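Local coordinates for protein galactose-binding lectin (Arachis hypogaea, PDB 6VAW) that binds D-galactose and galactose-bearing glycans as a calcium- and manganese-dependent legume lectin that assembles into a homotetramer, at residues 140-145 / 190-195; 163-168 / 174-179. All blocks are in the same frame, centred on the assembly; numbering follows the deposited sequence.

Interaction 1: residues 140-145 / 190-195; sequences IDVNSV and QVVDLK
I140 and V142 meet Q190 and V192 through aliphatic side-chain carbons, where the chain around 140-142 passes the chain around 190-192. The tight part lies at two spots. At the first, CD1 of I140 comes within 3.7 Å of CB of Q190 and also lies near the backbone N of Q190, while the CG2 branch of I140 touches CG2 of V192 at 4.1 Å. At the second, V142 and V192 reach toward each other tip to tip, with V142 CG2 3.8 Å from V192 CG1. The first torsion of V142 (chi1 -178°) sets CG2 anti to the carbonyl carbon, and this is the branch that lies against both methyls of V192.

The looser side belongs to Q190. CB, and more distantly CG, face I140, but the chain bends at chi2 (66°) and carries the amide away; NE2 turns back to V191 O at 3.1 Å, with that oxygen nearly in the amide plane. V191 points away and is exposed.

The contact bridges the two sheets of the legume lectin sandwich, strand 137-141 belonging to one and strand 185-191 to the other. V192 also leans on V118 of strand 117-123, and V142 on K197 of helix 194-197.

Interaction 2: residues 163-168 / 174-179; sequences VTVIYD and LSVAVT
V163, V165 and Y167 line one face of this strand pair together with L174, V176 and V178, while T164, I166, S175 and A177 occupy the other. Two hydrogen-bonded pairs hold the backbones in register. T164 and A177 exchange N-H...O bonds of 2.9 Å from T164 N to A177 O and from A177 N to T164 O. I166 and S175 do the same, and the bond from S175 N to I166 O is almost straight (178° at the hydrogen). Between them, at the non-hydrogen-bonded pair V165-V176, the CA of V165 sits 3.3 Å from S175 O in a CA-H...O contact.

The strands run antiparallel as the two arms of a beta hairpin in the legume lectin jelly roll. The face with the valines turns into the sandwich, where L174 and V176 press on V120 of strand 117-123. On the other face, I166 and S175 both pack on I166 of the second subunit.

L174 can be followed outward. Its CB lies at the edge of the Y167 ring, in plane, 4.0 Å from CD1 of Y167. CG stands anti to the backbone N (chi1 -179°), and the chi2 of 75° then brings CD1 over toward strand 163-168. That methyl ends 3.6 Å from CG1 of V165, the two side chains crossing at a slant, and is 4.1 Å from CD1 of Y167. Beyond the ring, the OH of Y167 is hydrogen-bonded to the backbone oxygen of V192.

How the interactions relate
Interaction 2 is nested along the chain inside the long loop closed by interaction 1: the hairpin 163-168 / 174-179 comes after 140-145 and before 190-195. Their centres are 14 Å apart. One side of interaction 1, strand 185-191, belongs to the same sheet as the hairpin, next to strand 173-179, and Q190 O lies 3.0 Å from L174 N, probably a hydrogen bond. I140 CD1 also packs at 3.9 Å on L174 O. Interaction 2 thus joins neighbours within one sheet, whereas interaction 1 joins that sheet, through strand 185-191, to strand 137-141 of the other, the strand that starts with the manganese ligand H137.

Interaction 1: residues 140-145 / 190-195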
ATOM      1  N   ILE A 140     -13.079   0.955  26.809  1.00 24.15           N
ATOM      2  CA  ILE A 140     -13.819   0.523  25.632  1.00 23.65           C
ATOM      3  C   ILE A 140     -15.255   0.907  25.940  1.00 23.90           C
ATOM      4  O   ILE A 140     -15.794   0.507  26.969  1.00 22.44           O
ATOM      5  CB  ILE A 140     -13.600  -0.942  25.211  1.00 25.83           C
ATOM      6  CG1 ILE A 140     -12.141  -1.128  24.658  1.00 26.73           C
ATOM      7  CG2 ILE A 140     -14.656  -1.367  24.183  1.00 21.41           C
ATOM      8  CD1 ILE A 140     -11.741  -2.575  24.277  1.00 40.09           C
ATOM      9  N   ASP A 141     -15.842   1.711  25.058  1.00 20.71           N
ATOM     10  CA  ASP A 141     -17.170   2.323  25.220  1.00 20.58           C
ATOM     11  C   ASP A 141     -18.154   1.851  24.203  1.00 24.10           C
ATOM     12  O   ASP A 141     -17.877   1.887  23.021  1.00 25.57           O
ATOM     13  CB  ASP A 141     -17.070   3.835  25.076  1.00 20.38           C
ATOM     14  CG  ASP A 141     -16.279   4.525  26.156  1.00 26.63           C
ATOM     15  OD1 ASP A 141     -15.932   3.856  27.153  1.00 23.57           O
ATOM     16  OD2 ASP A 141     -16.077   5.745  26.047  1.00 26.84           O
ATOM     17  N   VAL A 142     -19.335   1.543  24.665  1.00 20.26           N
ATOM     18  CA  VAL A 142     -20.417   1.077  23.815  1.00 22.27           C
ATOM     19  C   VAL A 142     -21.669   1.879  24.177  1.00 25.76           C
ATOM     20  O   VAL A 142     -22.352   1.574  25.161  1.00 24.90           O
ATOM     21  CB  VAL A 142     -20.653  -0.471  23.886  1.00 26.29           C
ATOM     22  CG1 VAL A 142     -21.769  -0.895  22.933  1.00 25.99           C
ATOM     23  CG2 VAL A 142     -19.366  -1.251  23.575  1.00 25.78           C
ATOM     24  N   ASN A 143     -21.930   2.940  23.378  1.00 23.81           N
ATOM     25  CA  ASN A 143     -23.079   3.842  23.512  1.00 24.57           C
ATOM     26  C   ASN A 143     -23.089   4.598  24.853  1.00 29.24           C
ATOM     27  O   ASN A 143     -24.118   5.159  25.238  1.00 29.37           O
ATOM     28  CB  ASN A 143     -24.405   3.079  23.313  1.00 25.32           C
ATOM     29  CG  ASN A 143     -24.579   2.527  21.915  1.00 28.28           C
ATOM     30  OD1 ASN A 143     -24.145   3.106  20.921  1.00 24.26           O
ATOM     31  ND2 ASN A 143     -25.220   1.384  21.812  1.00 27.93           N
ATOM     32  N   SER A 144     -21.945   4.634  25.549  1.00 26.34           N
ATOM     33  CA  SER A 144     -21.838   5.299  26.838  1.00 25.83           C
ATOM     34  C   SER A 144     -20.388   5.574  27.208  1.00 26.74           C
ATOM     35  O   SER A 144     -19.506   4.764  26.908  1.00 25.86           O
ATOM     36  CB  SER A 144     -22.487   4.446  27.935  1.00 27.91           C
ATOM     37  OG  SER A 144     -22.409   5.064  29.213  1.00 31.20           O
ATOM     38  N   VAL A 145     -20.160   6.697  27.906  1.00 21.71           N
ATOM     39  CA  VAL A 145     -18.848   7.039  28.455  1.00 21.73           C
ATOM     40  C   VAL A 145     -18.700   6.375  29.847  1.00 28.01           C
ATOM     41  O   VAL A 145     -17.701   6.587  30.535  1.00 26.66           O
ATOM     42  CB  VAL A 145     -18.508   8.565  28.465  1.00 26.13           C
ATOM     43  CG1 VAL A 145     -18.308   9.088  27.042  1.00 27.47           C
ATOM     44  CG2 VAL A 145     -19.560   9.374  29.205  1.00 25.62           C
ATOM     45  N   GLN A 190     -12.111  -6.333  24.183  1.00 20.86           N
ATOM     46  CA  GLN A 190     -13.516  -6.551  24.558  1.00 19.83           C
ATOM     47  C   GLN A 190     -14.282  -7.059  23.361  1.00 20.07           C
ATOM     48  O   GLN A 190     -14.118  -6.521  22.268  1.00 19.50           O
ATOM     49  CB  GLN A 190     -14.144  -5.222  25.074  1.00 21.89           C
ATOM     50  CG  GLN A 190     -15.676  -5.239  25.318  1.00 26.60           C
ATOM     51  CD  GLN A 190     -16.006  -6.188  26.452  1.00 31.76           C
ATOM     52  OE1 GLN A 190     -15.437  -6.096  27.527  1.00 23.74           O
ATOM     53  NE2 GLN A 190     -16.934  -7.113  26.240  1.00 31.05           N
ATOM     54  N   VAL A 191     -15.180  -8.025  23.582  1.00 17.81           N
ATOM     55  CA  VAL A 191     -16.068  -8.484  22.505  1.00 19.41           C
ATOM     56  C   VAL A 191     -17.168  -7.420  22.348  1.00 23.20           C
ATOM     57  O   VAL A 191     -17.863  -7.128  23.322  1.00 22.19           O
ATOM     58  CB  VAL A 191     -16.641  -9.899  22.774  1.00 24.16           C
ATOM     59  CG1 VAL A 191     -17.794 -10.224  21.824  1.00 24.99           C
ATOM     60  CG2 VAL A 191     -15.534 -10.960  22.696  1.00 23.85           C
ATOM     61  N   VAL A 192     -17.260  -6.809  21.153  1.00 20.46           N
ATOM     62  CA  VAL A 192     -18.239  -5.791  20.769  1.00 21.68           C
ATOM     63  C   VAL A 192     -18.832  -6.215  19.421  1.00 23.51           C
ATOM     64  O   VAL A 192     -18.087  -6.334  18.444  1.00 21.84           O
ATOM     65  CB  VAL A 192     -17.675  -4.338  20.683  1.00 27.43           C
ATOM     66  CG1 VAL A 192     -18.814  -3.335  20.424  1.00 27.54           C
ATOM     67  CG2 VAL A 192     -16.886  -3.948  21.933  1.00 28.25           C
ATOM     68  N   ASP A 193     -20.143  -6.434  19.373  1.00 19.53           N
ATOM     69  CA  ASP A 193     -20.821  -6.813  18.130  1.00 19.89           C
ATOM     70  C   ASP A 193     -21.224  -5.549  17.371  1.00 24.83           C
ATOM     71  O   ASP A 193     -22.329  -5.017  17.578  1.00 25.53           O
ATOM     72  CB  ASP A 193     -22.040  -7.718  18.395  1.00 22.48           C
ATOM     73  CG  ASP A 193     -22.715  -8.258  17.136  1.00 30.55           C
ATOM     74  OD1 ASP A 193     -22.307  -7.861  16.010  1.00 30.93           O
ATOM     75  OD2 ASP A 193     -23.595  -9.137  17.273  1.00 36.99           O
ATOM     76  N   LEU A 194     -20.342  -5.101  16.464  1.00 20.33           N
ATOM     77  CA  LEU A 194     -20.538  -3.878  15.686  1.00 21.73           C
ATOM     78  C   LEU A 194     -21.837  -3.940  14.828  1.00 27.55           C
ATOM     79  O   LEU A 194     -22.536  -2.941  14.733  1.00 25.65           O
ATOM     80  CB  LEU A 194     -19.301  -3.579  14.808  1.00 21.94           C
ATOM     81  CG  LEU A 194     -18.008  -3.170  15.548  1.00 26.56           C
ATOM     82  CD1 LEU A 194     -16.996  -2.609  14.565  1.00 27.65           C
ATOM     83  CD2 LEU A 194     -18.268  -2.124  16.616  1.00 27.35           C
ATOM     84  N   LYS A 195     -22.193  -5.122  14.312  1.00 26.87           N
ATOM     85  CA  LYS A 195     -23.427  -5.357  13.538  1.00 28.94           C
ATOM     86  C   LYS A 195     -24.698  -5.108  14.384  1.00 32.96           C
ATOM     87  O   LYS A 195     -25.718  -4.686  13.848  1.00 31.15           O
ATOM     88  CB  LYS A 195     -23.423  -6.798  13.017  1.00 32.92           C
ATOM     89  CG  LYS A 195     -24.471  -7.129  11.971  1.00 42.60           C
ATOM     90  CD  LYS A 195     -24.413  -8.609  11.678  1.00 53.67           C
ATOM     91  CE  LYS A 195     -25.179  -8.994  10.454  1.00 66.72           C
ATOM     92  NZ  LYS A 195     -25.332 -10.470  10.380  1.00 78.82           N
TER

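Interaction 2: residues 163-168 / 174-179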
ATOM      1  N   VAL A 163      -0.933   3.964  19.133  1.00 22.34           N
ATOM      2  CA  VAL A 163      -2.040   3.033  19.373  1.00 21.03           C
ATOM      3  C   VAL A 163      -2.242   2.167  18.129  1.00 22.76           C
ATOM      4  O   VAL A 163      -2.194   2.663  17.005  1.00 20.55           O
ATOM      5  CB  VAL A 163      -3.364   3.753  19.782  1.00 23.29           C
ATOM      6  CG1 VAL A 163      -4.457   2.735  20.152  1.00 23.74           C
ATOM      7  CG2 VAL A 163      -3.138   4.747  20.936  1.00 22.40           C
ATOM      8  N   THR A 164      -2.506   0.889  18.344  1.00 18.30           N
ATOM      9  CA  THR A 164      -2.835  -0.058  17.305  1.00 17.75           C
ATOM     10  C   THR A 164      -4.121  -0.724  17.756  1.00 21.98           C
ATOM     11  O   THR A 164      -4.246  -1.114  18.910  1.00 21.08           O
ATOM     12  CB  THR A 164      -1.673  -1.035  17.052  1.00 25.09           C
ATOM     13  OG1 THR A 164      -0.634  -0.340  16.381  1.00 26.01           O
ATOM     14  CG2 THR A 164      -2.081  -2.207  16.171  1.00 25.10           C
ATOM     15  N   VAL A 165      -5.074  -0.829  16.848  1.00 19.14           N
ATOM     16  CA  VAL A 165      -6.365  -1.417  17.127  1.00 19.01           C
ATOM     17  C   VAL A 165      -6.677  -2.476  16.055  1.00 21.50           C
ATOM     18  O   VAL A 165      -6.564  -2.238  14.856  1.00 21.68           O
ATOM     19  CB  VAL A 165      -7.495  -0.355  17.229  1.00 22.26           C
ATOM     20  CG1 VAL A 165      -8.811  -1.014  17.565  1.00 21.85           C
ATOM     21  CG2 VAL A 165      -7.170   0.749  18.248  1.00 22.43           C
ATOM     22  N   ILE A 166      -7.128  -3.646  16.520  1.00 19.06           N
ATOM     23  CA  ILE A 166      -7.514  -4.749  15.630  1.00 18.78           C
ATOM     24  C   ILE A 166      -8.947  -5.117  15.948  1.00 20.35           C
ATOM     25  O   ILE A 166      -9.240  -5.456  17.103  1.00 20.11           O
ATOM     26  CB  ILE A 166      -6.608  -6.008  15.733  1.00 20.73           C
ATOM     27  CG1 ILE A 166      -5.144  -5.730  15.380  1.00 21.22           C
ATOM     28  CG2 ILE A 166      -7.168  -7.170  14.872  1.00 22.83           C
ATOM     29  CD1 ILE A 166      -4.215  -6.911  15.765  1.00 22.06           C
ATOM     30  N   TYR A 167      -9.824  -5.097  14.926  1.00 17.15           N
ATOM     31  CA  TYR A 167     -11.178  -5.618  15.114  1.00 15.52           C
ATOM     32  C   TYR A 167     -11.299  -6.892  14.290  1.00 20.10           C
ATOM     33  O   TYR A 167     -11.133  -6.860  13.066  1.00 17.84           O
ATOM     34  CB  TYR A 167     -12.280  -4.604  14.783  1.00 17.55           C
ATOM     35  CG  TYR A 167     -13.664  -5.155  15.051  1.00 18.57           C
ATOM     36  CD1 TYR A 167     -14.117  -5.353  16.356  1.00 20.59           C
ATOM     37  CD2 TYR A 167     -14.472  -5.599  14.007  1.00 19.32           C
ATOM     38  CE1 TYR A 167     -15.365  -5.924  16.611  1.00 21.10           C
ATOM     39  CE2 TYR A 167     -15.721  -6.165  14.249  1.00 18.30           C
ATOM     40  CZ  TYR A 167     -16.171  -6.317  15.554  1.00 23.95           C
ATOM     41  OH  TYR A 167     -17.419  -6.837  15.813  1.00 25.43           O
ATOM     42  N   ASP A 168     -11.471  -8.026  14.967  1.00 20.55           N
ATOM     43  CA  ASP A 168     -11.632  -9.324  14.310  1.00 19.80           C
ATOM     44  C   ASP A 168     -13.138  -9.626  14.188  1.00 22.86           C
ATOM     45  O   ASP A 168     -13.775  -9.940  15.191  1.00 22.97           O
ATOM     46  CB  ASP A 168     -10.922 -10.435  15.097  1.00 20.59           C
ATOM     47  CG  ASP A 168     -11.169 -11.795  14.463  1.00 23.71           C
ATOM     48  OD1 ASP A 168     -10.717 -12.013  13.317  1.00 24.52           O
ATOM     49  OD2 ASP A 168     -11.857 -12.602  15.070  1.00 22.89           O
ATOM     50  N   LEU A 174     -12.518  -6.501  19.753  1.00 17.97           N
ATOM     51  CA  LEU A 174     -11.810  -5.242  19.543  1.00 18.80           C
ATOM     52  C   LEU A 174     -10.590  -5.264  20.492  1.00 24.32           C
ATOM     53  O   LEU A 174     -10.765  -5.285  21.713  1.00 24.40           O
ATOM     54  CB  LEU A 174     -12.749  -4.070  19.853  1.00 18.38           C
ATOM     55  CG  LEU A 174     -12.183  -2.687  19.670  1.00 19.88           C
ATOM     56  CD1 LEU A 174     -12.076  -2.336  18.235  1.00 19.87           C
ATOM     57  CD2 LEU A 174     -13.101  -1.607  20.313  1.00 21.00           C
ATOM     58  N   SER A 175      -9.394  -5.377  19.937  1.00 21.23           N
ATOM     59  CA  SER A 175      -8.150  -5.430  20.710  1.00 20.70           C
ATOM     60  C   SER A 175      -7.378  -4.134  20.508  1.00 23.41           C
ATOM     61  O   SER A 175      -7.271  -3.664  19.383  1.00 23.01           O
ATOM     62  CB  SER A 175      -7.318  -6.647  20.324  1.00 24.23           C
ATOM     63  OG  SER A 175      -6.281  -6.775  21.278  1.00 32.49           O
ATOM     64  N   VAL A 176      -6.844  -3.581  21.594  1.00 19.63           N
ATOM     65  CA  VAL A 176      -6.139  -2.286  21.628  1.00 19.82           C
ATOM     66  C   VAL A 176      -4.774  -2.446  22.304  1.00 24.42           C
ATOM     67  O   VAL A 176      -4.699  -2.997  23.408  1.00 23.39           O
ATOM     68  CB  VAL A 176      -6.992  -1.216  22.375  1.00 24.01           C
ATOM     69  CG1 VAL A 176      -6.310   0.155  22.374  1.00 22.66           C
ATOM     70  CG2 VAL A 176      -8.405  -1.121  21.817  1.00 23.45           C
ATOM     71  N   ALA A 177      -3.723  -1.929  21.662  1.00 21.14           N
ATOM     72  CA  ALA A 177      -2.369  -1.903  22.228  1.00 21.13           C
ATOM     73  C   ALA A 177      -1.899  -0.454  22.195  1.00 24.76           C
ATOM     74  O   ALA A 177      -1.884   0.158  21.126  1.00 24.24           O
ATOM     75  CB  ALA A 177      -1.409  -2.825  21.472  1.00 21.42           C
ATOM     76  N   VAL A 178      -1.539   0.069  23.365  1.00 20.81           N
ATOM     77  CA  VAL A 178      -1.090   1.448  23.573  1.00 21.46           C
ATOM     78  C   VAL A 178       0.372   1.456  23.995  1.00 29.06           C
ATOM     79  O   VAL A 178       0.709   0.877  25.031  1.00 29.62           O
ATOM     80  CB  VAL A 178      -1.989   2.138  24.630  1.00 24.45           C
ATOM     81  CG1 VAL A 178      -1.674   3.616  24.741  1.00 25.77           C
ATOM     82  CG2 VAL A 178      -3.467   1.905  24.335  1.00 24.16           C
ATOM     83  N   THR A 179       1.237   2.087  23.189  1.00 28.55           N
ATOM     84  CA  THR A 179       2.679   2.158  23.436  1.00 29.82           C
ATOM     85  C   THR A 179       3.029   3.521  23.997  1.00 34.63           C
ATOM     86  O   THR A 179       2.887   4.523  23.300  1.00 30.36           O
ATOM     87  CB  THR A 179       3.492   1.842  22.152  1.00 36.98           C
ATOM     88  OG1 THR A 179       3.083   0.587  21.615  1.00 40.35           O
ATOM     89  CG2 THR A 179       4.984   1.785  22.405  1.00 37.79           C
TER